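Local coordinates for protein dextranase (Pseudarthrobacter oxydans, PDB 6NZS) that catalyses the endohydrolysis of alpha-1,6-glucosidic linkages in dextran as a member of glycoside hydrolase family 49, at residues I535-N549 against F574-T587. Numbering follows the deposited sequence.
Sequences IGNEIPDGNGLALEN and FDGENWNSWNAWRT
With its CG placed opposite the backbone N and the chain running straight on to the carboxylate, Glu548 lies across the indole of Trp585, whose own CG is swung between N and the carbonyl carbon (chi1 79°), a rotamer that lays the ring across strand 545-548. CB of Glu548 makes a CH-pi contact over one face, 4.1 Å from the centroid of the six-membered ring, and the carboxylate plane is only 16° from that of the indole. Ala546 CB meets the edge of the same ring, near its plane, 3.6 Å from CZ3. The carboxylate is held at both oxygens: OE2 takes the Thr587 hydroxyl on its anti lone pair, with OG1 2.5 Å away, while OE1 is bound by His501 of strand 495-507. Asn549 ties down the C-terminal residue too, its OD1 accepting the Thr587 backbone N at 2.9 Å.

These groups lie on, or just past, the last two parallel strands of a right-handed beta-helix, the fold of this pectate-lyase-like clan, and illustrate how such a helix can end in one more strand added in regular register: 582-585 joins 545-548, which in turn pairs with 495-507. The two strand axes run 7° from parallel, backbone bonds alternate from Leu545 N to Asn549 N, and side chains alternate between faces. Opposite Ala546, Glu548 and Trp585, CD2 of Leu545 packs 3.8 Å from CZ of Phe574, crossing it at about a right angle, and Leu547 CB touches Ala584 CB.

Before the strands, the turn of 535-543 grips the 3-10 segment. Asn580 O accepts two backbone donors, Glu538 N and, nearly straight, Ile539 N; Ser581 OG sits 3.0 Å from both Ile535 O and Gly536 O. Glu538 OE1 accepts from Gly544 N, leaving OE2 to reach Asn583 ND2 through a water.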
loop_
_atom_site.group_PDB
_atom_site.type_symbol
_atom_site.label_atom_id
_atom_site.label_comp_id
_atom_site.label_asym_id
_atom_site.label_seq_id
_atom_site.Cartn_x
_atom_site.Cartn_y
_atom_site.Cartn_z
ATOM N N ILE A 535 -12.610 -27.022 -6.171
ATOM C CA ILE A 535 -11.693 -26.262 -7.009
ATOM C C ILE A 535 -11.807 -26.816 -8.418
ATOM O O ILE A 535 -11.791 -28.040 -8.615
ATOM C CB ILE A 535 -10.247 -26.333 -6.495
ATOM C CG1 ILE A 535 -10.193 -25.857 -5.049
ATOM C CG2 ILE A 535 -9.343 -25.488 -7.378
ATOM C CD1 ILE A 535 -8.882 -26.128 -4.391
ATOM N N GLY A 536 -11.963 -25.921 -9.386
ATOM C CA GLY A 536 -12.171 -26.350 -10.753
ATOM C C GLY A 536 -11.058 -27.248 -11.256
ATOM O O GLY A 536 -9.932 -27.251 -10.747
ATOM N N ASN A 537 -11.391 -28.038 -12.273
ATOM C CA ASN A 537 -10.407 -28.902 -12.908
ATOM C C ASN A 537 -9.470 -28.065 -13.769
ATOM O O ASN A 537 -9.919 -27.311 -14.638
ATOM C CB ASN A 537 -11.115 -29.933 -13.785
ATOM C CG ASN A 537 -10.143 -30.769 -14.577
ATOM O OD1 ASN A 537 -9.727 -30.385 -15.672
ATOM N ND2 ASN A 537 -9.740 -31.905 -14.014
ATOM N N GLU A 538 -8.162 -28.197 -13.529
ATOM C CA GLU A 538 -7.157 -27.549 -14.359
ATOM C C GLU A 538 -6.574 -28.478 -15.413
ATOM O O GLU A 538 -6.299 -28.035 -16.529
ATOM C CB GLU A 538 -6.018 -26.997 -13.491
ATOM C CG GLU A 538 -4.959 -26.221 -14.266
ATOM C CD GLU A 538 -5.466 -24.899 -14.828
ATOM O OE1 GLU A 538 -6.483 -24.377 -14.311
ATOM O OE2 GLU A 538 -4.838 -24.386 -15.772
ATOM N N ILE A 539 -6.366 -29.747 -15.077
ATOM C CA ILE A 539 -5.853 -30.739 -16.018
ATOM C C ILE A 539 -7.029 -31.608 -16.452
ATOM O O ILE A 539 -7.443 -32.490 -15.681
ATOM C CB ILE A 539 -4.758 -31.603 -15.379
ATOM C CG1 ILE A 539 -3.790 -30.737 -14.571
ATOM C CG2 ILE A 539 -4.049 -32.426 -16.450
ATOM C CD1 ILE A 539 -2.906 -29.888 -15.436
ATOM N N PRO A 540 -7.564 -31.436 -17.668
ATOM C CA PRO A 540 -7.097 -30.532 -18.720
ATOM C C PRO A 540 -7.945 -29.269 -18.938
ATOM O O PRO A 540 -7.669 -28.549 -19.891
ATOM C CB PRO A 540 -7.245 -31.403 -19.964
ATOM C CG PRO A 540 -8.517 -32.158 -19.683
ATOM C CD PRO A 540 -8.559 -32.395 -18.189
ATOM N N ASP A 541 -8.935 -28.994 -18.089
ATOM C CA ASP A 541 -9.957 -28.002 -18.424
ATOM C C ASP A 541 -9.496 -26.556 -18.275
ATOM O O ASP A 541 -10.171 -25.657 -18.789
ATOM C CB ASP A 541 -11.216 -28.185 -17.576
ATOM C CG ASP A 541 -11.898 -29.518 -17.809
ATOM O OD1 ASP A 541 -11.441 -30.269 -18.695
ATOM O OD2 ASP A 541 -12.856 -29.816 -17.074
ATOM N N GLY A 542 -8.397 -26.302 -17.565
ATOM C CA GLY A 542 -7.955 -24.931 -17.369
ATOM C C GLY A 542 -8.824 -24.127 -16.430
ATOM O O GLY A 542 -8.763 -22.890 -16.452
ATOM N N ASN A 543 -9.626 -24.792 -15.599
ATOM C CA ASN A 543 -10.584 -24.146 -14.709
ATOM C C ASN A 543 -10.170 -24.211 -13.241
ATOM O O ASN A 543 -10.999 -23.979 -12.358
ATOM C CB ASN A 543 -11.979 -24.758 -14.891
ATOM C CG ASN A 543 -13.087 -23.858 -14.369
ATOM O OD1 ASN A 543 -13.067 -22.647 -14.588
ATOM N ND2 ASN A 543 -14.055 -24.448 -13.661
ATOM N N GLY A 544 -8.905 -24.530 -12.957
ATOM C CA GLY A 544 -8.439 -24.547 -11.586
ATOM C C GLY A 544 -7.489 -23.400 -11.314
ATOM O O GLY A 544 -7.740 -22.266 -11.729
ATOM N N LEU A 545 -6.389 -23.683 -10.629
ATOM C CA LEU A 545 -5.355 -22.689 -10.351
ATOM C C LEU A 545 -4.208 -22.883 -11.333
ATOM O O LEU A 545 -3.567 -23.939 -11.342
ATOM C CB LEU A 545 -4.854 -22.846 -8.916
ATOM C CG LEU A 545 -3.664 -21.960 -8.515
ATOM C CD1 LEU A 545 -3.990 -20.468 -8.606
ATOM C CD2 LEU A 545 -3.241 -22.312 -7.112
ATOM N N ALA A 546 -3.944 -21.870 -12.147
ATOM C CA ALA A 546 -2.881 -21.908 -13.145
ATOM C C ALA A 546 -1.711 -21.055 -12.667
ATOM O O ALA A 546 -1.876 -19.854 -12.424
ATOM C CB ALA A 546 -3.382 -21.389 -14.495
ATOM N N LEU A 547 -0.533 -21.671 -12.532
ATOM C CA LEU A 547 0.718 -20.963 -12.253
ATOM C C LEU A 547 1.559 -21.026 -13.522
ATOM O O LEU A 547 2.258 -22.014 -13.766
ATOM C CB LEU A 547 1.452 -21.589 -11.072
ATOM C CG LEU A 547 0.602 -21.761 -9.812
ATOM C CD1 LEU A 547 1.365 -22.507 -8.727
ATOM C CD2 LEU A 547 0.086 -20.433 -9.287
ATOM N N GLU A 548 1.496 -19.975 -14.327
ATOM C CA GLU A 548 2.206 -19.906 -15.598
ATOM C C GLU A 548 3.435 -19.020 -15.420
ATOM O O GLU A 548 3.309 -17.856 -15.039
ATOM C CB GLU A 548 1.292 -19.321 -16.677
ATOM C CG GLU A 548 1.947 -19.237 -18.036
ATOM C CD GLU A 548 1.042 -18.650 -19.104
ATOM O OE1 GLU A 548 -0.106 -18.273 -18.781
ATOM O OE2 GLU A 548 1.483 -18.567 -20.267
ATOM N N ASN A 549 4.622 -19.569 -15.688
ATOM C CA ASN A 549 5.869 -18.824 -15.505
ATOM C C ASN A 549 6.014 -18.304 -14.079
ATOM O O ASN A 549 6.443 -17.170 -13.857
ATOM C CB ASN A 549 6.023 -17.691 -16.517
ATOM C CG ASN A 549 5.929 -18.177 -17.932
ATOM O OD1 ASN A 549 6.305 -19.313 -18.228
ATOM N ND2 ASN A 549 5.426 -17.326 -18.822
ATOM N N PHE A 574 0.557 -28.131 -2.111
ATOM C CA PHE A 574 -0.880 -28.243 -2.331
ATOM C C PHE A 574 -1.356 -29.646 -1.951
ATOM O O PHE A 574 -0.618 -30.628 -2.071
ATOM C CB PHE A 574 -1.177 -27.991 -3.812
ATOM C CG PHE A 574 -0.888 -26.569 -4.285
ATOM C CD1 PHE A 574 -0.588 -25.543 -3.390
ATOM C CD2 PHE A 574 -0.948 -26.271 -5.639
ATOM C CE1 PHE A 574 -0.346 -24.248 -3.851
ATOM C CE2 PHE A 574 -0.698 -24.993 -6.106
ATOM C CZ PHE A 574 -0.398 -23.974 -5.206
ATOM N N ASP A 575 -2.602 -29.743 -1.484
ATOM C CA ASP A 575 -3.134 -31.042 -1.075
ATOM C C ASP A 575 -3.140 -32.010 -2.253
ATOM O O ASP A 575 -3.475 -31.644 -3.381
ATOM C CB ASP A 575 -4.572 -30.901 -0.564
ATOM C CG ASP A 575 -4.669 -30.239 0.798
ATOM O OD1 ASP A 575 -3.644 -29.802 1.364
ATOM O OD2 ASP A 575 -5.807 -30.130 1.303
ATOM N N GLY A 576 -2.766 -33.266 -1.982
ATOM C CA GLY A 576 -2.727 -34.260 -3.042
ATOM C C GLY A 576 -4.064 -34.460 -3.731
ATOM O O GLY A 576 -4.108 -34.705 -4.938
ATOM N N GLU A 577 -5.165 -34.333 -2.987
ATOM C CA GLU A 577 -6.486 -34.495 -3.590
ATOM C C GLU A 577 -6.776 -33.432 -4.639
ATOM O O GLU A 577 -7.696 -33.603 -5.445
ATOM C CB GLU A 577 -7.584 -34.514 -2.522
ATOM C CG GLU A 577 -7.906 -33.164 -1.891
ATOM C CD GLU A 577 -9.076 -33.234 -0.923
ATOM O OE1 GLU A 577 -9.617 -34.344 -0.714
ATOM O OE2 GLU A 577 -9.460 -32.190 -0.358
ATOM N N ASN A 578 -6.013 -32.341 -4.658
ATOM C CA ASN A 578 -6.225 -31.255 -5.602
ATOM C C ASN A 578 -5.256 -31.292 -6.773
ATOM O O ASN A 578 -5.174 -30.313 -7.524
ATOM C CB ASN A 578 -6.145 -29.910 -4.876
ATOM C CG ASN A 578 -7.184 -29.785 -3.792
ATOM O OD1 ASN A 578 -8.306 -30.280 -3.938
ATOM N ND2 ASN A 578 -6.828 -29.139 -2.689
ATOM N N TRP A 579 -4.542 -32.409 -6.958
ATOM C CA TRP A 579 -3.551 -32.528 -8.024
ATOM C C TRP A 579 -4.089 -32.061 -9.370
ATOM O O TRP A 579 -3.425 -31.309 -10.089
ATOM C CB TRP A 579 -3.069 -33.977 -8.121
ATOM C CG TRP A 579 -2.073 -34.204 -9.216
ATOM C CD1 TRP A 579 -2.302 -34.783 -10.435
ATOM C CD2 TRP A 579 -0.685 -33.856 -9.196
ATOM N NE1 TRP A 579 -1.142 -34.811 -11.171
ATOM C CE2 TRP A 579 -0.133 -34.254 -10.430
ATOM C CE3 TRP A 579 0.145 -33.250 -8.248
ATOM C CZ2 TRP A 579 1.211 -34.064 -10.740
ATOM C CZ3 TRP A 579 1.474 -33.060 -8.557
ATOM C CH2 TRP A 579 1.996 -33.462 -9.793
ATOM N N ASN A 580 -5.299 -32.489 -9.729
ATOM C CA ASN A 580 -5.805 -32.136 -11.051
ATOM C C ASN A 580 -6.445 -30.755 -11.103
ATOM O O ASN A 580 -6.920 -30.347 -12.170
ATOM C CB ASN A 580 -6.753 -33.220 -11.562
ATOM C CG ASN A 580 -6.008 -34.455 -11.997
ATOM O OD1 ASN A 580 -4.977 -34.358 -12.662
ATOM N ND2 ASN A 580 -6.509 -35.620 -11.612
ATOM N N SER A 581 -6.435 -30.023 -9.993
ATOM C CA SER A 581 -6.989 -28.681 -9.921
ATOM C C SER A 581 -5.928 -27.595 -10.028
ATOM O O SER A 581 -6.245 -26.422 -9.824
ATOM C CB SER A 581 -7.790 -28.506 -8.632
ATOM O OG SER A 581 -9.008 -29.238 -8.701
ATOM N N TRP A 582 -4.677 -27.952 -10.326
ATOM C CA TRP A 582 -3.655 -26.927 -10.515
ATOM C C TRP A 582 -2.654 -27.371 -11.565
ATOM O O TRP A 582 -2.542 -28.555 -11.892
ATOM C CB TRP A 582 -2.935 -26.540 -9.210
ATOM C CG TRP A 582 -2.068 -27.618 -8.615
ATOM C CD1 TRP A 582 -2.480 -28.636 -7.815
ATOM C CD2 TRP A 582 -0.636 -27.753 -8.733
ATOM N NE1 TRP A 582 -1.407 -29.414 -7.438
ATOM C CE2 TRP A 582 -0.266 -28.893 -7.991
ATOM C CE3 TRP A 582 0.360 -27.028 -9.400
ATOM C CZ2 TRP A 582 1.056 -29.326 -7.895
ATOM C CZ3 TRP A 582 1.677 -27.462 -9.303
ATOM C CH2 TRP A 582 2.008 -28.599 -8.559
ATOM N N ASN A 583 -1.897 -26.402 -12.067
ATOM C CA ASN A 583 -0.798 -26.674 -12.976
ATOM C C ASN A 583 0.254 -25.594 -12.778
ATOM O O ASN A 583 -0.058 -24.467 -12.387
ATOM C CB ASN A 583 -1.278 -26.707 -14.434
ATOM C CG ASN A 583 -0.276 -27.368 -15.367
ATOM O OD1 ASN A 583 0.696 -27.987 -14.929
ATOM N ND2 ASN A 583 -0.505 -27.230 -16.663
ATOM N N ALA A 584 1.508 -25.959 -13.032
ATOM C CA ALA A 584 2.616 -25.013 -13.090
ATOM C C ALA A 584 3.392 -25.343 -14.352
ATOM O O ALA A 584 3.855 -26.477 -14.508
ATOM C CB ALA A 584 3.525 -25.131 -11.858
ATOM N N TRP A 585 3.512 -24.380 -15.263
ATOM C CA TRP A 585 4.161 -24.670 -16.531
ATOM C C TRP A 585 4.831 -23.424 -17.088
ATOM O O TRP A 585 4.510 -22.296 -16.711
ATOM C CB TRP A 585 3.181 -25.284 -17.545
ATOM C CG TRP A 585 2.265 -24.300 -18.235
ATOM C CD1 TRP A 585 2.425 -23.773 -19.484
ATOM C CD2 TRP A 585 1.046 -23.746 -17.721
ATOM N NE1 TRP A 585 1.383 -22.920 -19.779
ATOM C CE2 TRP A 585 0.522 -22.890 -18.713
ATOM C CE3 TRP A 585 0.348 -23.890 -16.521
ATOM C CZ2 TRP A 585 -0.666 -22.184 -18.542
ATOM C CZ3 TRP A 585 -0.839 -23.189 -16.351
ATOM C CH2 TRP A 585 -1.331 -22.346 -17.360
ATOM N N ARG A 586 5.770 -23.653 -17.998
ATOM C CA ARG A 586 6.500 -22.599 -18.684
ATOM C C ARG A 586 5.870 -22.383 -20.052
ATOM O O ARG A 586 5.645 -23.349 -20.788
ATOM C CB ARG A 586 7.952 -23.034 -18.863
ATOM C CG ARG A 586 8.897 -21.955 -19.329
ATOM C CD ARG A 586 10.257 -22.578 -19.635
ATOM N NE ARG A 586 11.185 -21.629 -20.240
ATOM C CZ ARG A 586 12.510 -21.731 -20.170
ATOM N NH1 ARG A 586 13.068 -22.752 -19.534
ATOM N NH2 ARG A 586 13.278 -20.820 -20.753
ATOM N N THR A 587 5.575 -21.129 -20.389
ATOM C CA THR A 587 5.039 -20.848 -21.719
ATOM C C THR A 587 6.131 -21.067 -22.758
ATOM O O THR A 587 6.965 -20.184 -22.982
ATOM C CB THR A 587 4.517 -19.409 -21.876
ATOM O OG1 THR A 587 3.934 -18.950 -20.653
ATOM C CG2 THR A 587 3.472 -19.351 -22.980
HETATM O O HOH W 1 -3.081 -25.854 -17.231
#